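Side-chain contacts in diaminopimelate decarboxylase (Methanocaldococcus jannaschii, PDB 1TWI), which catalyses the pyridoxal-phosphate-dependent decarboxylation of meso-diaminopimelate to L-lysine, the last step of lysine biosynthesis by the diaminopimelate pathway: residues R368-V373 with D377-F382; Y19-L24 with I340-K345; G123-I128 with K147-T152. All coordinates share one frame; numbering follows the deposited sequence.

Contact 1: R368-V373 with D377-F382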
loop_
_atom_site.group_PDB
_atom_site.type_symbol
_atom_site.label_atom_id
_atom_site.label_comp_id
_atom_site.label_asym_id
_atom_site.label_seq_id
_atom_site.Cartn_x
_atom_site.Cartn_y
_atom_site.Cartn_z
ATOM N N ARG A 368 -10.678 17.172 13.350
ATOM C CA ARG A 368 -10.211 16.753 14.647
ATOM C C ARG A 368 -9.949 17.938 15.553
ATOM O O ARG A 368 -9.363 18.934 15.135
ATOM C CB ARG A 368 -8.904 15.960 14.490
ATOM C CG ARG A 368 -9.074 14.739 13.574
ATOM C CD ARG A 368 -10.103 13.675 14.140
ATOM N NE ARG A 368 -9.938 12.440 13.380
ATOM C CZ ARG A 368 -9.055 11.480 13.662
ATOM N NH1 ARG A 368 -8.249 11.594 14.712
ATOM N NH2 ARG A 368 -8.977 10.401 12.879
ATOM N N GLU A 369 -10.335 17.822 16.813
ATOM C CA GLU A 369 -10.057 18.903 17.755
ATOM C C GLU A 369 -8.683 18.647 18.319
ATOM O O GLU A 369 -8.424 17.609 18.951
ATOM C CB GLU A 369 -11.058 18.940 18.914
ATOM C CG GLU A 369 -10.769 20.082 19.875
ATOM C CD GLU A 369 -11.887 20.317 20.938
ATOM O OE1 GLU A 369 -12.111 19.449 21.798
ATOM O OE2 GLU A 369 -12.531 21.376 20.895
ATOM N N LEU A 370 -7.781 19.588 18.126
ATOM C CA LEU A 370 -6.446 19.390 18.670
ATOM C C LEU A 370 -5.991 20.679 19.376
ATOM O O LEU A 370 -6.503 21.753 19.069
ATOM C CB LEU A 370 -5.427 19.127 17.532
ATOM C CG LEU A 370 -5.670 18.104 16.427
ATOM C CD1 LEU A 370 -4.335 17.899 15.782
ATOM C CD2 LEU A 370 -6.257 16.827 16.887
ATOM N N ASP A 371 -5.031 20.569 20.278
ATOM C CA ASP A 371 -4.433 21.786 20.844
ATOM C C ASP A 371 -3.836 22.517 19.642
ATOM O O ASP A 371 -3.228 21.893 18.748
ATOM C CB ASP A 371 -3.338 21.472 21.866
ATOM C CG ASP A 371 -3.919 21.013 23.219
ATOM O OD1 ASP A 371 -4.664 20.019 23.191
ATOM O OD2 ASP A 371 -3.642 21.637 24.293
ATOM N N LYS A 372 -4.009 23.842 19.659
ATOM C CA LYS A 372 -3.615 24.771 18.603
ATOM C C LYS A 372 -2.319 24.352 17.900
ATOM O O LYS A 372 -1.264 24.306 18.517
ATOM C CB LYS A 372 -3.454 26.168 19.201
ATOM C CG LYS A 372 -3.196 27.263 18.181
ATOM C CD LYS A 372 -4.460 27.711 17.526
ATOM C CE LYS A 372 -4.271 28.995 16.705
ATOM N NZ LYS A 372 -3.271 28.807 15.590
ATOM N N VAL A 373 -2.428 24.096 16.602
ATOM C CA VAL A 373 -1.273 23.651 15.820
ATOM C C VAL A 373 -0.436 24.787 15.215
ATOM O O VAL A 373 -0.977 25.717 14.623
ATOM C CB VAL A 373 -1.732 22.658 14.699
ATOM C CG1 VAL A 373 -0.506 22.174 13.903
ATOM C CG2 VAL A 373 -2.460 21.451 15.313
ATOM N N ASP A 377 5.309 22.087 15.284
ATOM C CA ASP A 377 4.778 21.204 16.317
ATOM C C ASP A 377 4.898 19.784 15.754
ATOM O O ASP A 377 5.039 19.590 14.548
ATOM C CB ASP A 377 3.282 21.498 16.561
ATOM C CG ASP A 377 3.061 22.709 17.469
ATOM O OD1 ASP A 377 4.061 23.163 18.082
ATOM O OD2 ASP A 377 1.886 23.164 17.584
ATOM N N VAL A 378 4.827 18.818 16.651
ATOM C CA VAL A 378 4.908 17.399 16.305
ATOM C C VAL A 378 3.549 16.795 16.676
ATOM O O VAL A 378 3.083 16.997 17.815
ATOM C CB VAL A 378 6.006 16.724 17.141
ATOM C CG1 VAL A 378 6.044 15.183 16.840
ATOM C CG2 VAL A 378 7.424 17.386 16.803
ATOM N N LEU A 379 2.898 16.114 15.728
ATOM C CA LEU A 379 1.643 15.473 16.037
ATOM C C LEU A 379 1.941 13.978 16.238
ATOM O O LEU A 379 2.871 13.449 15.608
ATOM C CB LEU A 379 0.633 15.598 14.882
ATOM C CG LEU A 379 0.315 16.988 14.336
ATOM C CD1 LEU A 379 -0.852 16.847 13.362
ATOM C CD2 LEU A 379 -0.110 17.932 15.511
ATOM N N ALA A 380 1.182 13.309 17.116
ATOM C CA ALA A 380 1.328 11.875 17.315
ATOM C C ALA A 380 0.032 11.182 16.831
ATOM O O ALA A 380 -1.117 11.547 17.244
ATOM C CB ALA A 380 1.565 11.561 18.805
ATOM N N ILE A 381 0.202 10.176 15.981
ATOM C CA ILE A 381 -0.940 9.417 15.481
ATOM C C ILE A 381 -0.842 8.124 16.255
ATOM O O ILE A 381 0.150 7.370 16.160
ATOM C CB ILE A 381 -0.780 9.161 13.956
ATOM C CG1 ILE A 381 -0.749 10.520 13.215
ATOM C CG2 ILE A 381 -1.981 8.296 13.416
ATOM C CD1 ILE A 381 -0.033 10.395 11.752
ATOM N N PHE A 382 -1.888 7.842 17.023
ATOM C CA PHE A 382 -1.919 6.650 17.870
ATOM C C PHE A 382 -2.224 5.321 17.199
ATOM O O PHE A 382 -2.859 5.267 16.163
ATOM C CB PHE A 382 -3.005 6.776 18.946
ATOM C CG PHE A 382 -2.627 7.651 20.126
ATOM C CD1 PHE A 382 -1.876 8.822 19.934
ATOM C CD2 PHE A 382 -3.086 7.340 21.396
ATOM C CE1 PHE A 382 -1.608 9.674 21.015
ATOM C CE2 PHE A 382 -2.832 8.184 22.512
ATOM C CZ PHE A 382 -2.093 9.349 22.307
#
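Leu379 meets Leu370 and Val373 inside the curled mixed sheet of the beta domain, the part that accompanies the TIM barrel in this decarboxylase family. Strands 363-371 and 378-382 are connected by a short loop, yet they are not paired with each other: no hydrogen bond joins the two segments, and each strand finds its backbone partners elsewhere in the sheet. What unites them is the packing of side chains across the interior.

The buried, wholly apolar part gathers round one methyl group. CD2 of Leu379 lies 4.2 Å from CD1 of Leu370, and the same carbon lies 4.2 Å from CG2 of Val373, so two aliphatic branches from 368-373 converge on a single branch of the leucine. Val306, Val318, Ile320 and Ile353 from the surrounding strands complete the apolar lining around Leu379. Branched aliphatic residues suit this place because they fill the interior while bringing no polar group that would need a partner.

Towards the loop the contact becomes more open and polar. Lys372 and Asp377 are partly exposed, and the carbonyl O of Lys372 stands 3.5 Å from OD2 of Asp377. Both are acceptors, so this is no bond; Lys345 NZ reconciles them, donating to the carbonyl and forming a salt bridge with the carboxylate. OD2 also accepts from Asn341 ND2 and from the backbone N of Glu374, a concentration of donors that would probably stabilise the ionised form. A carboxylate suits a place where three donors meet just ahead of strand 378-382. With CG placed opposite the carbonyl carbon (chi1 -81°), the carboxylate leans across to 368-373, and OD2 comes within 3.7 Å of Val373 CA.

Contact 2: Y19-L24 with I340-K345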
loop_
_atom_site.group_PDB
_atom_site.type_symbol
_atom_site.label_atom_id
_atom_site.label_comp_id
_atom_site.label_asym_id
_atom_site.label_seq_id
_atom_site.Cartn_x
_atom_site.Cartn_y
_atom_site.Cartn_z
ATOM N N TYR A 19 9.700 8.915 27.938
ATOM C CA TYR A 19 10.537 9.731 27.048
ATOM C C TYR A 19 9.718 10.848 26.379
ATOM O O TYR A 19 8.643 10.622 25.842
ATOM C CB TYR A 19 11.178 8.836 25.994
ATOM C CG TYR A 19 12.047 7.766 26.617
ATOM C CD1 TYR A 19 13.365 8.052 27.028
ATOM C CD2 TYR A 19 11.563 6.464 26.828
ATOM C CE1 TYR A 19 14.179 7.047 27.634
ATOM C CE2 TYR A 19 12.368 5.486 27.438
ATOM C CZ TYR A 19 13.671 5.800 27.825
ATOM O OH TYR A 19 14.484 4.831 28.378
ATOM N N ASP A 20 10.231 12.060 26.420
ATOM C CA ASP A 20 9.556 13.226 25.810
ATOM C C ASP A 20 9.381 12.998 24.274
ATOM O O ASP A 20 10.367 12.888 23.555
ATOM C CB ASP A 20 10.461 14.425 26.089
ATOM C CG ASP A 20 9.880 15.725 25.655
ATOM O OD1 ASP A 20 9.636 15.909 24.451
ATOM O OD2 ASP A 20 9.703 16.583 26.541
ATOM N N ALA A 21 8.155 12.962 23.759
ATOM C CA ALA A 21 7.980 12.649 22.342
ATOM C C ALA A 21 8.564 13.663 21.393
ATOM O O ALA A 21 9.111 13.279 20.336
ATOM C CB ALA A 21 6.510 12.462 22.003
ATOM N N ILE A 22 8.412 14.940 21.746
ATOM C CA ILE A 22 8.971 16.007 20.905
ATOM C C ILE A 22 10.493 15.865 20.840
ATOM O O ILE A 22 11.093 16.058 19.776
ATOM C CB ILE A 22 8.574 17.404 21.448
ATOM C CG1 ILE A 22 7.063 17.605 21.243
ATOM C CG2 ILE A 22 9.285 18.517 20.625
ATOM C CD1 ILE A 22 6.523 18.786 22.022
ATOM N N GLU A 23 11.119 15.536 21.967
ATOM C CA GLU A 23 12.583 15.341 21.976
ATOM C C GLU A 23 12.961 14.127 21.135
ATOM O O GLU A 23 14.018 14.110 20.529
ATOM C CB GLU A 23 13.123 15.194 23.393
ATOM C CG GLU A 23 13.033 16.521 24.172
ATOM C CD GLU A 23 13.708 16.444 25.530
ATOM O OE1 GLU A 23 14.166 15.335 25.936
ATOM O OE2 GLU A 23 13.784 17.498 26.183
ATOM N N LEU A 24 12.099 13.118 21.090
ATOM C CA LEU A 24 12.383 11.963 20.254
ATOM C C LEU A 24 12.365 12.416 18.785
ATOM O O LEU A 24 13.274 12.041 17.979
ATOM C CB LEU A 24 11.354 10.858 20.462
ATOM C CG LEU A 24 11.384 10.044 21.763
ATOM C CD1 LEU A 24 10.222 9.054 21.752
ATOM C CD2 LEU A 24 12.671 9.305 21.907
ATOM N N ILE A 340 -3.100 13.656 18.322
ATOM C CA ILE A 340 -2.949 14.794 19.230
ATOM C C ILE A 340 -1.707 15.628 18.869
ATOM O O ILE A 340 -0.815 15.207 18.108
ATOM C CB ILE A 340 -2.692 14.359 20.699
ATOM C CG1 ILE A 340 -1.321 13.661 20.779
ATOM C CG2 ILE A 340 -3.832 13.385 21.225
ATOM C CD1 ILE A 340 -0.983 13.187 22.220
ATOM N N ASN A 341 -1.659 16.823 19.440
ATOM C CA ASN A 341 -0.494 17.669 19.311
ATOM C C ASN A 341 0.340 17.159 20.487
ATOM O O ASN A 341 -0.196 16.904 21.566
ATOM C CB ASN A 341 -0.858 19.127 19.579
ATOM C CG ASN A 341 0.249 20.088 19.168
ATOM O OD1 ASN A 341 1.453 19.789 19.331
ATOM N ND2 ASN A 341 -0.147 21.250 18.649
ATOM N N CYS A 342 1.636 16.979 20.300
ATOM C CA CYS A 342 2.480 16.558 21.424
ATOM C C CYS A 342 2.662 17.656 22.460
ATOM O O CYS A 342 3.186 17.388 23.526
ATOM C CB CYS A 342 3.877 16.149 20.935
ATOM S SG CYS A 342 3.812 14.496 20.115
ATOM N N LYS A 343 2.244 18.885 22.142
ATOM C CA LYS A 343 2.390 20.010 23.075
ATOM C C LYS A 343 1.021 20.521 23.475
ATOM O O LYS A 343 0.214 20.835 22.608
ATOM C CB LYS A 343 3.142 21.180 22.419
ATOM C CG LYS A 343 3.417 22.404 23.361
ATOM C CD LYS A 343 4.413 22.093 24.527
ATOM C CE LYS A 343 4.444 23.244 25.603
ATOM N NZ LYS A 343 3.175 23.211 26.433
ATOM N N VAL A 344 0.780 20.629 24.781
ATOM C CA VAL A 344 -0.486 21.157 25.279
ATOM C C VAL A 344 -0.438 22.665 25.055
ATOM O O VAL A 344 0.620 23.316 25.271
ATOM C CB VAL A 344 -0.616 20.896 26.786
ATOM C CG1 VAL A 344 -1.703 21.805 27.394
ATOM C CG2 VAL A 344 -0.929 19.427 26.990
ATOM N N LYS A 345 -1.553 23.222 24.580
ATOM C CA LYS A 345 -1.632 24.659 24.309
ATOM C C LYS A 345 -2.830 25.246 25.114
ATOM O O LYS A 345 -3.641 24.505 25.669
ATOM C CB LYS A 345 -1.899 24.877 22.817
ATOM C CG LYS A 345 -0.857 24.261 21.832
ATOM C CD LYS A 345 0.533 24.922 21.994
ATOM C CE LYS A 345 1.498 24.524 20.797
ATOM N NZ LYS A 345 1.020 24.981 19.425
#
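Ile22 touches Cys342 where the start of helix 21-28 is set against the end of strand 339-341 in the mixed sheet. Each segment also carries one flat polar group that bonds within its own segment and takes no part in the touch: one an N-cap, the other the acceptor of an Asx turn. OD1 of the N-cap, Asp20, receives the N-H of Glu23 on the anti side, 33° out of the carboxylate plane, while OD2 forms a salt bridge with Arg13. In the turn, Lys343 N lies above the Asn341 carboxamide, 45° from the carbonyl plane, at 3.1 Å from OD1; ND2 donates to Asp371 O. Short polar side chains suit both places, where the chain leaves a strand.

The contact itself is apolar. Ile22 CG1, standing beside its own backbone N (chi1 -69°), presses on Cys342 CB at 3.5 Å. Small Ala21 leaves room for sulfur, its CB lying 3.9 Å from Cys342 SG. The Cys342 backbone bonds to Phe14 of strand 13-16 and to Val378. At the margin, Lys343 CB lies 4.2 Å from Ile22 CD1; the chain then bends, and NZ donates to Gly12 O and, at 2.8 Å, to an in-plane lone pair of Val344 O.

Contact 3: G123-I128 with K147-T152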
loop_
_atom_site.group_PDB
_atom_site.type_symbol
_atom_site.label_atom_id
_atom_site.label_comp_id
_atom_site.label_asym_id
_atom_site.label_seq_id
_atom_site.Cartn_x
_atom_site.Cartn_y
_atom_site.Cartn_z
ATOM N N GLY A 123 9.706 -24.915 5.534
ATOM C CA GLY A 123 9.017 -25.275 6.772
ATOM C C GLY A 123 9.372 -26.695 7.228
ATOM O O GLY A 123 9.451 -26.970 8.440
ATOM N N ILE A 124 9.556 -27.609 6.276
ATOM C CA ILE A 124 9.871 -28.980 6.657
ATOM C C ILE A 124 11.272 -29.027 7.244
ATOM O O ILE A 124 11.485 -29.632 8.302
ATOM C CB ILE A 124 9.718 -29.948 5.464
ATOM C CG1 ILE A 124 8.222 -30.023 5.063
ATOM C CG2 ILE A 124 10.325 -31.289 5.837
ATOM C CD1 ILE A 124 7.905 -30.849 3.765
ATOM N N GLU A 125 12.214 -28.353 6.607
ATOM C CA GLU A 125 13.598 -28.311 7.117
ATOM C C GLU A 125 13.662 -27.636 8.518
ATOM O O GLU A 125 14.468 -28.017 9.381
ATOM C CB GLU A 125 14.486 -27.518 6.149
ATOM C CG GLU A 125 14.854 -28.222 4.822
ATOM C CD GLU A 125 15.716 -29.481 5.003
ATOM O OE1 GLU A 125 16.523 -29.536 5.939
ATOM O OE2 GLU A 125 15.595 -30.409 4.193
ATOM N N ALA A 126 12.817 -26.638 8.744
ATOM C CA ALA A 126 12.790 -25.961 10.045
ATOM C C ALA A 126 11.934 -26.716 11.059
ATOM O O ALA A 126 11.861 -26.294 12.211
ATOM C CB ALA A 126 12.250 -24.557 9.912
ATOM N N ASN A 127 11.262 -27.777 10.626
ATOM C CA ASN A 127 10.412 -28.633 11.489
ATOM C C ASN A 127 9.386 -27.813 12.303
ATOM O O ASN A 127 9.267 -27.946 13.552
ATOM C CB ASN A 127 11.326 -29.482 12.415
ATOM C CG ASN A 127 10.565 -30.569 13.212
ATOM O OD1 ASN A 127 9.620 -31.243 12.722
ATOM N ND2 ASN A 127 10.998 -30.756 14.444
ATOM N N ILE A 128 8.646 -26.965 11.588
ATOM C CA ILE A 128 7.651 -26.122 12.226
ATOM C C ILE A 128 6.572 -27.018 12.837
ATOM O O ILE A 128 6.373 -28.182 12.419
ATOM C CB ILE A 128 7.025 -25.149 11.211
ATOM C CG1 ILE A 128 6.451 -25.903 9.999
ATOM C CG2 ILE A 128 8.079 -24.126 10.746
ATOM C CD1 ILE A 128 5.689 -24.925 9.008
ATOM N N LYS A 147 7.720 -36.280 0.929
ATOM C CA LYS A 147 8.222 -37.550 0.350
ATOM C C LYS A 147 9.611 -37.295 -0.318
ATOM O O LYS A 147 10.555 -38.067 -0.103
ATOM C CB LYS A 147 7.269 -38.069 -0.714
ATOM C CG LYS A 147 7.738 -39.368 -1.400
ATOM C CD LYS A 147 6.815 -39.668 -2.583
ATOM C CE LYS A 147 6.986 -41.098 -3.197
ATOM N NZ LYS A 147 5.991 -41.274 -4.343
ATOM N N GLU A 148 9.749 -36.198 -1.070
ATOM C CA GLU A 148 11.040 -35.922 -1.708
ATOM C C GLU A 148 12.189 -35.733 -0.697
ATOM O O GLU A 148 13.322 -36.197 -0.912
ATOM C CB GLU A 148 10.918 -34.699 -2.625
ATOM C CG GLU A 148 10.058 -34.976 -3.844
ATOM C CD GLU A 148 9.938 -33.766 -4.751
ATOM O OE1 GLU A 148 9.642 -32.662 -4.202
ATOM O OE2 GLU A 148 10.141 -33.902 -5.991
ATOM N N LEU A 149 11.908 -35.066 0.413
ATOM C CA LEU A 149 12.948 -34.852 1.414
ATOM C C LEU A 149 13.119 -36.061 2.375
ATOM O O LEU A 149 13.960 -36.025 3.249
ATOM C CB LEU A 149 12.611 -33.596 2.248
ATOM C CG LEU A 149 12.438 -32.294 1.496
ATOM C CD1 LEU A 149 12.035 -31.126 2.522
ATOM C CD2 LEU A 149 13.725 -31.943 0.860
ATOM N N GLY A 150 12.298 -37.102 2.244
ATOM C CA GLY A 150 12.443 -38.238 3.151
ATOM C C GLY A 150 12.041 -37.867 4.606
ATOM O O GLY A 150 12.621 -38.338 5.591
ATOM N N GLU A 151 11.040 -37.008 4.732
ATOM C CA GLU A 151 10.576 -36.541 6.030
ATOM C C GLU A 151 9.043 -36.679 6.178
ATOM O O GLU A 151 8.373 -37.110 5.245
ATOM C CB GLU A 151 10.958 -35.067 6.172
ATOM C CG GLU A 151 12.449 -34.813 6.340
ATOM C CD GLU A 151 13.014 -35.449 7.608
ATOM O OE1 GLU A 151 12.308 -35.492 8.638
ATOM O OE2 GLU A 151 14.170 -35.914 7.580
ATOM N N THR A 152 8.495 -36.317 7.347
ATOM C CA THR A 152 7.050 -36.352 7.555
ATOM C C THR A 152 6.624 -34.928 7.985
ATOM O O THR A 152 7.099 -34.457 9.015
ATOM C CB THR A 152 6.651 -37.347 8.669
ATOM O OG1 THR A 152 7.042 -38.669 8.271
ATOM C CG2 THR A 152 5.085 -37.366 8.860
#
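Ile124 reaches across to Leu149 and Glu151 where two successive outer helices of the TIM barrel come to an end. Its CB already lies 3.9 Å from CD1 of Leu149. The next atom on this side is CG2, set opposite the backbone N, and it carries most of the contact: it is 3.7 Å from Leu149 CD1 and 3.8 Å from Glu151 CB, with Glu151 CG only slightly farther. CG1 and CD1 form the other branch, with CG1 beside the backbone N (chi1 -67°). A beta-branched residue suits this site because CG2 can sit between two partners.

Leu149 serves a second neighbour. The Glu125 chain folds at chi2 (-65°), which brings OE2 across the leucine's end to 4.0 Å from CD1, with CD2 at nearly the same distance. CD1 thus meets both buried Ile124 and the exposed Glu125 carboxylate, while CD2 meets the carboxylate alone. Glu151 likewise lends its CB and CG to Ile124, while its OE2 remains 6.6 Å from that of Glu125, a separation that should limit repulsion between the like charges.

Both helices close with Schellman motifs, at Asn127 and Gly150, two residue types that accept the positive phi required there. Helix 117-125 is followed by the turn into strand 130-133, and helix 136-149 by the lead into strand 153-160, whose Ala153 also touches Ile124; the contact therefore joins the two helix ends just before these neighbouring parallel strands of the barrel.

How the contacts relate
Contacts 1 and 2 are neighbours, their centres 9 Å apart, and strands 378-382 and 339-341 pair in the same sheet. They touch directly: OD2 of Asp371 lies 2.6 Å from the backbone N of Lys345, a probable hydrogen bond. Contact 3 belongs to the TIM barrel, on the opposite side of the chain's centre, 52 Å from contact 1 and 51 Å from contact 2 between centres. In sequence it nevertheless lies within the loop that contact 2 closes, because 19-24 comes before the first barrel strand, 62-67, and 340-345 after the last, 286-289; contact 1 comes later still. All three lie away from the pyridoxal-phosphate and lysine sites.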